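Local coordinates for ABC transporter, periplasmic substrate-binding protein (PDB 2HPG), which probably binds a small solute in the periplasm and hands it to a tripartite ATP-independent (TRAP) membrane transporter, at residues A[6-10]-A[40-44]; A[11-17]-A[67-71]; A[72-76]-A[86-90]; A[135-139]-A[256-261]. One frame throughout, in Å; residues are numbered along the deposited sequence. Where two conformers were deposited one is given.

Contact 1: A[6-10]-A[40-44]; sequences GAKYT and GDVRI
Two strong backbone hydrogen bonds join the segments: Tyr9 N to Asp41 O (2.8 Å) and Arg43 N to Tyr9 O (2.8 Å, almost straight). A third, weak one runs from Lys8 N to Asp41 O (3.0 Å). Parallel pairing sets Tyr9 against Val42 and Thr10 against Arg43, both at CA-CA 4.7 Å. CA-H...O contacts reinforce it, Val42 CA to Tyr9 O at 3.4 Å and Thr10 CA to Arg43 O at 3.2 Å. Before the strands, Lys8 and Asp41 take near-helical backbone angles, while Gly40 has a positive phi (81°). On one face the Tyr9 ring (m rotamer) rests its CD2 4.1 Å from Val42 CG2; the other carries Thr10 and the extended Arg43. The segments hold the first residues of the parallel strands 9-14 and 42-47, which helix 22-37 connects in a beta-alpha-beta unit, Val42 packing on its Val34. Asp41 OD2 is hydrogen-bonded outside the pair, to Tyr245 OH. All hydrogen bonds between the segments join backbone atoms, so they fix the register whatever the side chains.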
loop_
_atom_site.group_PDB
_atom_site.type_symbol
_atom_site.label_atom_id
_atom_site.label_comp_id
_atom_site.label_asym_id
_atom_site.label_seq_id
_atom_site.Cartn_x
_atom_site.Cartn_y
_atom_site.Cartn_z
ATOM N N GLY A 6 -4.402 3.549 -34.302
ATOM C CA GLY A 6 -4.242 3.477 -32.858
ATOM C C GLY A 6 -4.734 4.692 -32.099
ATOM O O GLY A 6 -5.331 5.621 -32.672
ATOM N N ALA A 7 -4.453 4.671 -30.795
ATOM C CA ALA A 7 -4.911 5.688 -29.867
ATOM C C ALA A 7 -4.161 6.998 -30.048
ATOM O O ALA A 7 -3.041 7.014 -30.555
ATOM C CB ALA A 7 -4.754 5.177 -28.438
ATOM N N LYS A 8 -4.794 8.092 -29.631
ATOM C CA LYS A 8 -4.182 9.414 -29.644
ATOM C C LYS A 8 -3.221 9.621 -28.466
ATOM O O LYS A 8 -2.231 10.336 -28.582
ATOM C CB LYS A 8 -5.264 10.493 -29.606
ATOM C CG LYS A 8 -4.727 11.909 -29.689
ATOM C CD LYS A 8 -5.823 12.911 -29.971
ATOM C CE LYS A 8 -5.271 14.308 -29.916
ATOM N NZ LYS A 8 -6.330 15.348 -30.011
ATOM N N TYR A 9 -3.549 9.034 -27.322
ATOM C CA TYR A 9 -2.721 9.110 -26.132
ATOM C C TYR A 9 -2.486 7.696 -25.646
ATOM O O TYR A 9 -3.403 6.883 -25.651
ATOM C CB TYR A 9 -3.427 9.897 -25.039
ATOM C CG TYR A 9 -3.927 11.261 -25.454
ATOM C CD1 TYR A 9 -3.114 12.371 -25.348
ATOM C CD2 TYR A 9 -5.226 11.439 -25.918
ATOM C CE1 TYR A 9 -3.564 13.623 -25.705
ATOM C CE2 TYR A 9 -5.689 12.688 -26.273
ATOM C CZ TYR A 9 -4.845 13.782 -26.169
ATOM O OH TYR A 9 -5.278 15.047 -26.519
ATOM N N THR A 10 -1.253 7.392 -25.256
ATOM C CA THR A 10 -0.928 6.087 -24.696
ATOM C C THR A 10 -0.255 6.306 -23.345
ATOM O O THR A 10 0.624 7.170 -23.216
ATOM C CB THR A 10 -0.046 5.265 -25.640
ATOM O OG1 THR A 10 -0.757 5.040 -26.857
ATOM C CG2 THR A 10 0.285 3.909 -25.036
ATOM N N GLY A 40 -11.378 4.907 -27.448
ATOM C CA GLY A 40 -10.101 4.444 -27.975
ATOM C C GLY A 40 -9.036 5.527 -28.105
ATOM O O GLY A 40 -7.917 5.239 -28.521
ATOM N N ASP A 41 -9.367 6.766 -27.753
ATOM C CA ASP A 41 -8.387 7.852 -27.804
ATOM C C ASP A 41 -7.303 7.755 -26.733
ATOM O O ASP A 41 -6.205 8.250 -26.942
ATOM C CB ASP A 41 -9.064 9.227 -27.724
ATOM C CG ASP A 41 -9.413 9.787 -29.100
ATOM O OD1 ASP A 41 -9.399 9.026 -30.091
ATOM O OD2 ASP A 41 -9.675 10.999 -29.191
ATOM N N VAL A 42 -7.618 7.166 -25.580
ATOM C CA VAL A 42 -6.608 6.893 -24.561
ATOM C C VAL A 42 -6.428 5.389 -24.477
ATOM O O VAL A 42 -7.369 4.668 -24.199
ATOM C CB VAL A 42 -6.978 7.469 -23.171
ATOM C CG1 VAL A 42 -5.944 7.073 -22.128
ATOM C CG2 VAL A 42 -7.124 8.997 -23.241
ATOM N N ARG A 43 -5.219 4.920 -24.767
ATOM C CA ARG A 43 -4.868 3.525 -24.576
ATOM C C ARG A 43 -4.000 3.448 -23.321
ATOM O O ARG A 43 -3.048 4.221 -23.187
ATOM C CB ARG A 43 -4.095 3.019 -25.786
ATOM C CG ARG A 43 -3.600 1.609 -25.631
ATOM C CD ARG A 43 -2.700 1.182 -26.776
ATOM N NE ARG A 43 -1.644 0.295 -26.289
ATOM C CZ ARG A 43 -0.972 -0.590 -27.021
ATOM N NH1 ARG A 43 -1.237 -0.765 -28.314
ATOM N NH2 ARG A 43 -0.028 -1.322 -26.448
ATOM N N ILE A 44 -4.337 2.541 -22.403
ATOM C CA ILE A 44 -3.524 2.327 -21.202
ATOM C C ILE A 44 -2.941 0.936 -21.213
ATOM O O ILE A 44 -3.673 -0.039 -21.228
ATOM C CB ILE A 44 -4.321 2.506 -19.907
ATOM C CG1 ILE A 44 -4.961 3.900 -19.880
ATOM C CG2 ILE A 44 -3.368 2.388 -18.666
ATOM C CD1 ILE A 44 -5.931 4.098 -18.754
#

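Contact 2: A[11-17]-A[67-71]; sequences LRFGHVL and PVGWN
Leu11, just before the first paired residues, lays CD1 3.7 Å from Pro67 O. Arg12 pairs in parallel with Val68 (CA-CA 4.8 Å): its N donates to Pro67 O (3.1 Å) and its O accepts from Gly69 N (3.0 Å). Phe13, chi1 t, stands opposite Gly69 (CA-CA 4.4 Å) and lays a ring face over Gly69 C and Trp70 N; a CB on Gly69 would clash with Phe13 CD1. Gly14 N donates to Gly69 O (2.9 Å), and Gly14 O accepts from Asn71 N (3.2 Å). Gly14 lacks a CB where one would strike Trp70, its partner at CA-CA 4.9 Å. The chain then turns at His15 (phi/psi 65/34), whose m rotamer offers a ring face to the edge of Trp70, centroids 4.6 Å apart and planes at 56°; His15 NE2 bonds to Glu56. The axes of 11-14 and 68-71 cross at -22° and come within 4.5 Å. Strand 9-14 is flanked in the sheet by 42-47 and 68-73, with Phe13 against Phe27 and Trp30 of helix 22-37 and Trp70 against helix 58-64.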
loop_
_atom_site.group_PDB
_atom_site.type_symbol
_atom_site.label_atom_id
_atom_site.label_comp_id
_atom_site.label_asym_id
_atom_site.label_seq_id
_atom_site.Cartn_x
_atom_site.Cartn_y
_atom_site.Cartn_z
ATOM N N LEU A 11 -0.743 5.577 -22.334
ATOM C CA LEU A 11 -0.187 5.602 -20.975
ATOM C C LEU A 11 0.362 4.210 -20.679
ATOM O O LEU A 11 -0.351 3.226 -20.846
ATOM C CB LEU A 11 -1.274 5.951 -19.940
ATOM C CG LEU A 11 -0.821 5.973 -18.467
ATOM C CD1 LEU A 11 0.244 7.035 -18.217
ATOM C CD2 LEU A 11 -2.030 6.182 -17.523
ATOM N N ARG A 12 1.615 4.132 -20.230
ATOM C CA ARG A 12 2.200 2.874 -19.758
ATOM C C ARG A 12 2.284 2.885 -18.233
ATOM O O ARG A 12 3.006 3.683 -17.651
ATOM C CB ARG A 12 3.565 2.671 -20.398
ATOM C CG ARG A 12 3.444 2.761 -21.899
ATOM C CD ARG A 12 4.654 2.272 -22.676
ATOM N NE ARG A 12 4.322 2.296 -24.100
ATOM C CZ ARG A 12 4.248 3.391 -24.850
ATOM N NH1 ARG A 12 4.513 4.604 -24.357
ATOM N NH2 ARG A 12 3.904 3.277 -26.115
ATOM N N PHE A 13 1.531 1.995 -17.601
ATOM C CA PHE A 13 1.349 2.031 -16.162
ATOM C C PHE A 13 1.964 0.810 -15.525
ATOM O O PHE A 13 1.525 -0.294 -15.804
ATOM C CB PHE A 13 -0.134 2.082 -15.836
ATOM C CG PHE A 13 -0.416 2.601 -14.458
ATOM C CD1 PHE A 13 -0.607 3.950 -14.245
ATOM C CD2 PHE A 13 -0.475 1.741 -13.381
ATOM C CE1 PHE A 13 -0.854 4.443 -12.978
ATOM C CE2 PHE A 13 -0.714 2.229 -12.114
ATOM C CZ PHE A 13 -0.907 3.584 -11.916
ATOM N N GLY A 14 2.951 1.007 -14.647
ATOM C CA GLY A 14 3.723 -0.110 -14.126
ATOM C C GLY A 14 3.651 -0.395 -12.637
ATOM O O GLY A 14 3.012 0.316 -11.862
ATOM N N HIS A 15 4.353 -1.450 -12.244
ATOM C CA HIS A 15 4.416 -1.871 -10.857
ATOM C C HIS A 15 3.077 -2.340 -10.300
ATOM O O HIS A 15 2.809 -2.178 -9.118
ATOM C CB HIS A 15 5.008 -0.756 -9.966
ATOM C CG HIS A 15 6.495 -0.622 -10.084
ATOM N ND1 HIS A 15 7.239 0.190 -9.252
ATOM C CD2 HIS A 15 7.376 -1.195 -10.939
ATOM C CE1 HIS A 15 8.515 0.117 -9.599
ATOM N NE2 HIS A 15 8.624 -0.715 -10.621
ATOM N N VAL A 16 2.249 -2.970 -11.128
ATOM C CA VAL A 16 0.944 -3.414 -10.658
ATOM C C VAL A 16 0.982 -4.820 -10.027
ATOM O O VAL A 16 -0.039 -5.512 -9.995
ATOM C CB VAL A 16 -0.119 -3.346 -11.769
ATOM C CG1 VAL A 16 -0.094 -1.986 -12.432
ATOM C CG2 VAL A 16 0.058 -4.477 -12.792
ATOM N N LEU A 17 2.139 -5.198 -9.484
ATOM C CA LEU A 17 2.313 -6.442 -8.740
ATOM C C LEU A 17 2.303 -7.653 -9.683
ATOM O O LEU A 17 2.661 -7.494 -10.857
ATOM C CB LEU A 17 1.332 -6.540 -7.551
ATOM C CG LEU A 17 1.283 -5.294 -6.649
ATOM C CD1 LEU A 17 0.463 -5.540 -5.409
ATOM C CD2 LEU A 17 2.684 -4.827 -6.263
ATOM N N PRO A 67 4.906 9.644 -20.557
ATOM C CA PRO A 67 3.556 9.072 -20.455
ATOM C C PRO A 67 3.573 7.759 -19.681
ATOM O O PRO A 67 3.303 6.684 -20.222
ATOM C CB PRO A 67 3.167 8.849 -21.916
ATOM C CG PRO A 67 4.450 8.567 -22.602
ATOM C CD PRO A 67 5.509 9.390 -21.878
ATOM N N VAL A 68 3.881 7.872 -18.397
ATOM C CA VAL A 68 4.044 6.718 -17.535
ATOM C C VAL A 68 3.340 6.939 -16.188
ATOM O O VAL A 68 3.175 8.073 -15.733
ATOM C CB VAL A 68 5.545 6.396 -17.332
ATOM C CG1 VAL A 68 6.189 7.411 -16.413
ATOM C CG2 VAL A 68 5.713 4.996 -16.774
ATOM N N GLY A 69 2.906 5.838 -15.575
ATOM C CA GLY A 69 2.341 5.869 -14.244
ATOM C C GLY A 69 2.859 4.737 -13.402
ATOM O O GLY A 69 3.434 3.776 -13.929
ATOM N N TRP A 70 2.677 4.852 -12.088
ATOM C CA TRP A 70 3.102 3.803 -11.174
ATOM C C TRP A 70 2.123 3.614 -10.028
ATOM O O TRP A 70 1.533 4.578 -9.506
ATOM C CB TRP A 70 4.489 4.096 -10.582
ATOM C CG TRP A 70 5.513 4.413 -11.591
ATOM C CD1 TRP A 70 5.946 5.657 -11.965
ATOM C CD2 TRP A 70 6.251 3.474 -12.381
ATOM N NE1 TRP A 70 6.899 5.547 -12.952
ATOM C CE2 TRP A 70 7.104 4.217 -13.225
ATOM C CE3 TRP A 70 6.259 2.082 -12.470
ATOM C CZ2 TRP A 70 7.976 3.606 -14.131
ATOM C CZ3 TRP A 70 7.125 1.471 -13.378
ATOM C CH2 TRP A 70 7.967 2.233 -14.195
ATOM N N ASN A 71 1.978 2.349 -9.651
ATOM C CA ASN A 71 1.370 1.935 -8.405
ATOM C C ASN A 71 2.445 2.053 -7.348
ATOM O O ASN A 71 3.343 1.218 -7.298
ATOM C CB ASN A 71 0.900 0.482 -8.546
ATOM C CG ASN A 71 0.432 -0.140 -7.229
ATOM O OD1 ASN A 71 -0.497 0.350 -6.605
ATOM N ND2 ASN A 71 1.037 -1.270 -6.850
#

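Contact 3: A[72-76]-A[86-90]; sequences TDSAR and VMNLA
Asn88 reaches across to the start of helix 74-77, where its side chain overlaps Asp73, Ser74 and Ala75. This is a strand-to-helix junction with an N-cap: Asp73, in an extended conformation (phi/psi -151/175) with chi1 p, accepts from Arg76 N through OD1 at 2.9 Å, while Ser74 to Arg76 enter the helix. Opposite it, Val86 to Asn88 form the end of a 3-10 turn, closed by a weak Leu89 N to Val86 O bond of 3.3 Å. The nearest CA atoms are those of Ala75 and Asn88, 5.6 Å apart. Ser74, also chi1 p, points toward the turn and sets OG 3.5 Å from CB of selenomethionine Met87; the Met87 side chain (chi1 m) then leads away to Ile228 and Phe230 of strand 218-234. Trp169 of helix 167-176 packs on Asp73, Ala75 and Asn88, so the junction is enclosed near the middle of the chain. The contact places the loop before helix 92-95 beside the start of helix 74-77, with Ser74 OG 3.5 Å from Asn88 CB.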
loop_
_atom_site.group_PDB
_atom_site.type_symbol
_atom_site.label_atom_id
_atom_site.label_comp_id
_atom_site.label_asym_id
_atom_site.label_seq_id
_atom_site.Cartn_x
_atom_site.Cartn_y
_atom_site.Cartn_z
ATOM N N THR A 72 2.391 3.092 -6.523
ATOM C CA THR A 72 3.418 3.284 -5.489
ATOM C C THR A 72 2.735 3.427 -4.115
ATOM O O THR A 72 1.642 2.908 -3.924
ATOM C CB THR A 72 4.315 4.483 -5.853
ATOM O OG1 THR A 72 5.393 4.593 -4.917
ATOM C CG2 THR A 72 3.521 5.762 -5.888
ATOM N N ASP A 73 3.372 4.099 -3.151
ATOM C CA ASP A 73 2.740 4.329 -1.849
ATOM C C ASP A 73 3.239 5.614 -1.181
ATOM O O ASP A 73 4.131 6.279 -1.713
ATOM C CB ASP A 73 2.947 3.120 -0.954
ATOM C CG ASP A 73 4.402 2.835 -0.683
ATOM O OD1 ASP A 73 5.222 3.779 -0.612
ATOM O OD2 ASP A 73 4.715 1.650 -0.510
ATOM N N SER A 74 2.646 5.974 -0.038
ATOM C CA SER A 74 2.992 7.229 0.650
ATOM C C SER A 74 4.341 7.146 1.364
ATOM O O SER A 74 4.914 8.159 1.745
ATOM C CB SER A 74 1.885 7.677 1.614
ATOM O OG SER A 74 1.715 6.779 2.699
ATOM N N ALA A 75 4.872 5.942 1.536
ATOM C CA ALA A 75 6.212 5.790 2.050
ATOM C C ALA A 75 7.214 6.300 1.004
ATOM O O ALA A 75 8.289 6.783 1.349
ATOM C CB ALA A 75 6.488 4.334 2.424
ATOM N N ARG A 76 6.852 6.176 -0.272
ATOM C CA ARG A 76 7.642 6.745 -1.368
ATOM C C ARG A 76 7.340 8.240 -1.536
ATOM O O ARG A 76 8.237 9.077 -1.462
ATOM C CB ARG A 76 7.356 5.967 -2.666
ATOM C CG ARG A 76 7.842 6.615 -3.969
ATOM C CD ARG A 76 9.266 6.258 -4.293
ATOM N NE ARG A 76 9.360 4.884 -4.798
ATOM C CZ ARG A 76 10.401 4.391 -5.470
ATOM N NH1 ARG A 76 11.450 5.162 -5.753
ATOM N NH2 ARG A 76 10.386 3.121 -5.884
ATOM N N VAL A 86 2.640 10.023 6.481
ATOM C CA VAL A 86 1.893 9.573 7.650
ATOM C C VAL A 86 0.960 8.379 7.322
ATOM O O VAL A 86 0.658 7.559 8.206
ATOM C CB VAL A 86 1.083 10.752 8.303
ATOM C CG1 VAL A 86 -0.117 11.089 7.487
ATOM C CG2 VAL A 86 0.699 10.389 9.756
HETATM N N MSE A 87 0.535 8.267 6.062
HETATM C CA MSE A 87 -0.412 7.214 5.666
HETATM C C MSE A 87 0.213 5.814 5.473
HETATM O O MSE A 87 -0.510 4.864 5.158
HETATM C CB MSE A 87 -1.181 7.635 4.421
HETATM C CG MSE A 87 -1.804 9.018 4.570
HETATM SE SE MSE A 87 -3.087 9.496 3.238
HETATM C CE MSE A 87 -3.906 7.766 2.896
ATOM N N ASN A 88 1.519 5.688 5.683
ATOM C CA ASN A 88 2.211 4.379 5.639
ATOM C C ASN A 88 2.745 3.968 7.010
ATOM O O ASN A 88 3.491 2.982 7.145
ATOM C CB ASN A 88 3.363 4.399 4.613
ATOM C CG ASN A 88 3.413 3.130 3.755
ATOM O OD1 ASN A 88 3.577 2.030 4.269
ATOM N ND2 ASN A 88 3.222 3.285 2.467
ATOM N N LEU A 89 2.357 4.716 8.035
ATOM C CA LEU A 89 2.805 4.422 9.375
ATOM C C LEU A 89 1.868 3.430 10.082
ATOM O O LEU A 89 0.668 3.315 9.755
ATOM C CB LEU A 89 2.999 5.727 10.177
ATOM C CG LEU A 89 4.291 6.479 9.868
ATOM C CD1 LEU A 89 4.388 7.706 10.747
ATOM C CD2 LEU A 89 5.499 5.613 10.086
ATOM N N ALA A 90 2.447 2.690 11.024
ATOM C CA ALA A 90 1.731 1.644 11.752
ATOM C C ALA A 90 0.457 2.191 12.353
ATOM O O ALA A 90 0.463 3.264 12.923
ATOM C CB ALA A 90 2.616 1.030 12.846
#

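Contact 4: A[135-139]-A[256-261]; sequences FYWVQ and AGIEVS
Trp137 forms the apolar centre, laying the face of its indole against the helix at Gly257. Gly257 CA sits 3.5 Å from the centroid of the five-membered ring and 17° off its normal, a CH-pi contact; a CB here would clash with both Trp137 NE1 and Tyr136 O. Although the CA-to-CB bond of Trp137 points away, chi1 m and chi2 73° bring the ring back, so that CZ2 lies 3.9 Å from Ala256 CB and CZ3 3.9 Å from Val260 CG1. Phe27 of helix 22-37 stacks on the indole, and NE1 donates to Met253 O one turn earlier. Tyr136 (phi/psi -91/39, chi1 m) departs from extended geometry before Trp137 and Val138 resume it, and packs CD2 3.8 Å from Ile258 CG1; 256-261 is helical. The segments run nearly side by side, strand and helix axes 6.1 Å apart at 23°, with Trp137 nearest Gly257 (CA-CA 4.6 Å) and Val138 nearest Ser261 (4.8 Å). Helix 243-278 thereby packs on strand 130-146 of the sheet. At the polar edge Ser261, chi1 m, receives a hydrogen bond on OG from Val138 N (2.9 Å). Both Tyr136 O (2.9 Å from Ser261 OG) and Gly257 O (2.7 Å) are possible acceptors of its one proton. The Ser261 hydroxyl thus gives the Val138 amide an acceptor inside a buried interface, while the missing side chain of Gly257 lets the indole approach closely.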
loop_
_atom_site.group_PDB
_atom_site.type_symbol
_atom_site.label_atom_id
_atom_site.label_comp_id
_atom_site.label_asym_id
_atom_site.label_seq_id
_atom_site.Cartn_x
_atom_site.Cartn_y
_atom_site.Cartn_z
ATOM N N PHE A 135 -5.884 7.066 -4.459
ATOM C CA PHE A 135 -5.342 6.242 -3.374
ATOM C C PHE A 135 -6.386 5.319 -2.730
ATOM O O PHE A 135 -6.234 4.933 -1.580
ATOM C CB PHE A 135 -4.594 7.093 -2.322
ATOM C CG PHE A 135 -5.444 8.147 -1.638
ATOM C CD1 PHE A 135 -6.213 7.829 -0.506
ATOM C CD2 PHE A 135 -5.434 9.469 -2.091
ATOM C CE1 PHE A 135 -6.976 8.791 0.131
ATOM C CE2 PHE A 135 -6.212 10.458 -1.458
ATOM C CZ PHE A 135 -6.985 10.115 -0.344
ATOM N N TYR A 136 -7.422 4.941 -3.484
ATOM C CA TYR A 136 -8.416 3.972 -3.038
ATOM C C TYR A 136 -8.042 2.552 -3.433
ATOM O O TYR A 136 -8.909 1.740 -3.808
ATOM C CB TYR A 136 -9.773 4.284 -3.660
ATOM C CG TYR A 136 -10.364 5.640 -3.310
ATOM C CD1 TYR A 136 -9.893 6.404 -2.258
ATOM C CD2 TYR A 136 -11.452 6.129 -4.026
ATOM C CE1 TYR A 136 -10.457 7.632 -1.968
ATOM C CE2 TYR A 136 -12.016 7.348 -3.730
ATOM C CZ TYR A 136 -11.524 8.093 -2.717
ATOM O OH TYR A 136 -12.117 9.316 -2.460
ATOM N N TRP A 137 -6.751 2.247 -3.334
ATOM C CA TRP A 137 -6.209 0.960 -3.756
ATOM C C TRP A 137 -5.555 0.386 -2.530
ATOM O O TRP A 137 -4.550 0.902 -2.063
ATOM C CB TRP A 137 -5.208 1.147 -4.903
ATOM C CG TRP A 137 -5.910 1.451 -6.188
ATOM C CD1 TRP A 137 -6.516 2.622 -6.536
ATOM C CD2 TRP A 137 -6.112 0.553 -7.285
ATOM N NE1 TRP A 137 -7.100 2.500 -7.773
ATOM C CE2 TRP A 137 -6.854 1.240 -8.258
ATOM C CE3 TRP A 137 -5.742 -0.771 -7.533
ATOM C CZ2 TRP A 137 -7.226 0.646 -9.477
ATOM C CZ3 TRP A 137 -6.110 -1.355 -8.738
ATOM C CH2 TRP A 137 -6.840 -0.646 -9.692
ATOM N N VAL A 138 -6.164 -0.658 -1.983
ATOM C CA VAL A 138 -5.765 -1.186 -0.689
ATOM C C VAL A 138 -5.422 -2.672 -0.821
ATOM O O VAL A 138 -6.180 -3.447 -1.398
ATOM C CB VAL A 138 -6.896 -0.895 0.346
ATOM C CG1 VAL A 138 -6.800 -1.761 1.554
ATOM C CG2 VAL A 138 -6.849 0.602 0.739
ATOM N N GLN A 139 -4.243 -3.055 -0.323
ATOM C CA GLN A 139 -3.819 -4.451 -0.394
ATOM C C GLN A 139 -4.243 -5.242 0.834
ATOM O O GLN A 139 -4.170 -6.470 0.839
ATOM C CB GLN A 139 -2.314 -4.533 -0.579
ATOM C CG GLN A 139 -1.876 -4.347 -2.011
ATOM C CD GLN A 139 -0.405 -4.503 -2.164
ATOM O OE1 GLN A 139 0.141 -5.544 -1.814
ATOM N NE2 GLN A 139 0.263 -3.464 -2.659
ATOM N N ALA A 256 -12.465 1.427 -9.807
ATOM C CA ALA A 256 -11.800 0.127 -9.862
ATOM C C ALA A 256 -11.071 -0.171 -8.560
ATOM O O ALA A 256 -10.983 -1.331 -8.135
ATOM C CB ALA A 256 -10.804 0.088 -11.026
ATOM N N GLY A 257 -10.532 0.876 -7.944
ATOM C CA GLY A 257 -9.784 0.754 -6.709
ATOM C C GLY A 257 -10.646 0.377 -5.523
ATOM O O GLY A 257 -10.304 -0.531 -4.775
ATOM N N ILE A 258 -11.749 1.101 -5.315
ATOM C CA ILE A 258 -12.742 0.761 -4.293
ATOM C C ILE A 258 -13.151 -0.713 -4.452
ATOM O O ILE A 258 -13.254 -1.476 -3.499
ATOM C CB ILE A 258 -14.044 1.611 -4.447
ATOM C CG1 ILE A 258 -13.820 3.107 -4.124
ATOM C CG2 ILE A 258 -15.150 1.031 -3.551
ATOM C CD1 ILE A 258 -14.891 4.088 -4.748
ATOM N N GLU A 259 -13.446 -1.087 -5.683
ATOM C CA GLU A 259 -13.932 -2.447 -5.958
ATOM C C GLU A 259 -12.935 -3.538 -5.546
ATOM O O GLU A 259 -13.310 -4.503 -4.864
ATOM C CB GLU A 259 -14.264 -2.580 -7.442
ATOM C CG GLU A 259 -14.863 -3.902 -7.865
ATOM C CD GLU A 259 -15.000 -4.038 -9.387
ATOM O OE1 GLU A 259 -14.622 -3.099 -10.126
ATOM O OE2 GLU A 259 -15.488 -5.096 -9.853
ATOM N N VAL A 260 -11.681 -3.424 -5.975
ATOM C CA VAL A 260 -10.707 -4.474 -5.627
ATOM C C VAL A 260 -10.313 -4.411 -4.142
ATOM O O VAL A 260 -10.092 -5.429 -3.522
ATOM C CB VAL A 260 -9.477 -4.474 -6.566
ATOM C CG1 VAL A 260 -8.588 -3.249 -6.346
ATOM C CG2 VAL A 260 -8.699 -5.808 -6.417
ATOM N N SER A 261 -10.268 -3.224 -3.553
ATOM C CA SER A 261 -9.974 -3.080 -2.125
ATOM C C SER A 261 -10.936 -3.849 -1.227
ATOM O O SER A 261 -10.529 -4.510 -0.269
ATOM C CB SER A 261 -10.021 -1.610 -1.740
ATOM O OG SER A 261 -9.062 -0.870 -2.454
#

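The contacts follow one mixed sheet from its outer end to the middle of the chain. Contacts 1 and 2 share strand 9-14, centres 15 Å apart; Arg43 O and Leu11 N, 2.8 Å apart, probably form a hydrogen bond continuing the pairing. Contact 3 follows contact 2 directly along strand 68-73, with centres 18 Å apart. Contact 4, centred about 16 Å from contact 2 and 15 Å from contact 3, touches both: Leu17 CD1 lies 3.5 Å from Gln139 NE2, and Met87 CE 4.1 Å from Phe135 CD1. Contact 1 stays about 10 Å from contact 4 at the nearest atoms. Family 7 solute-binding proteins typically have two lobes around a ligand cleft; these contacts include no ligand.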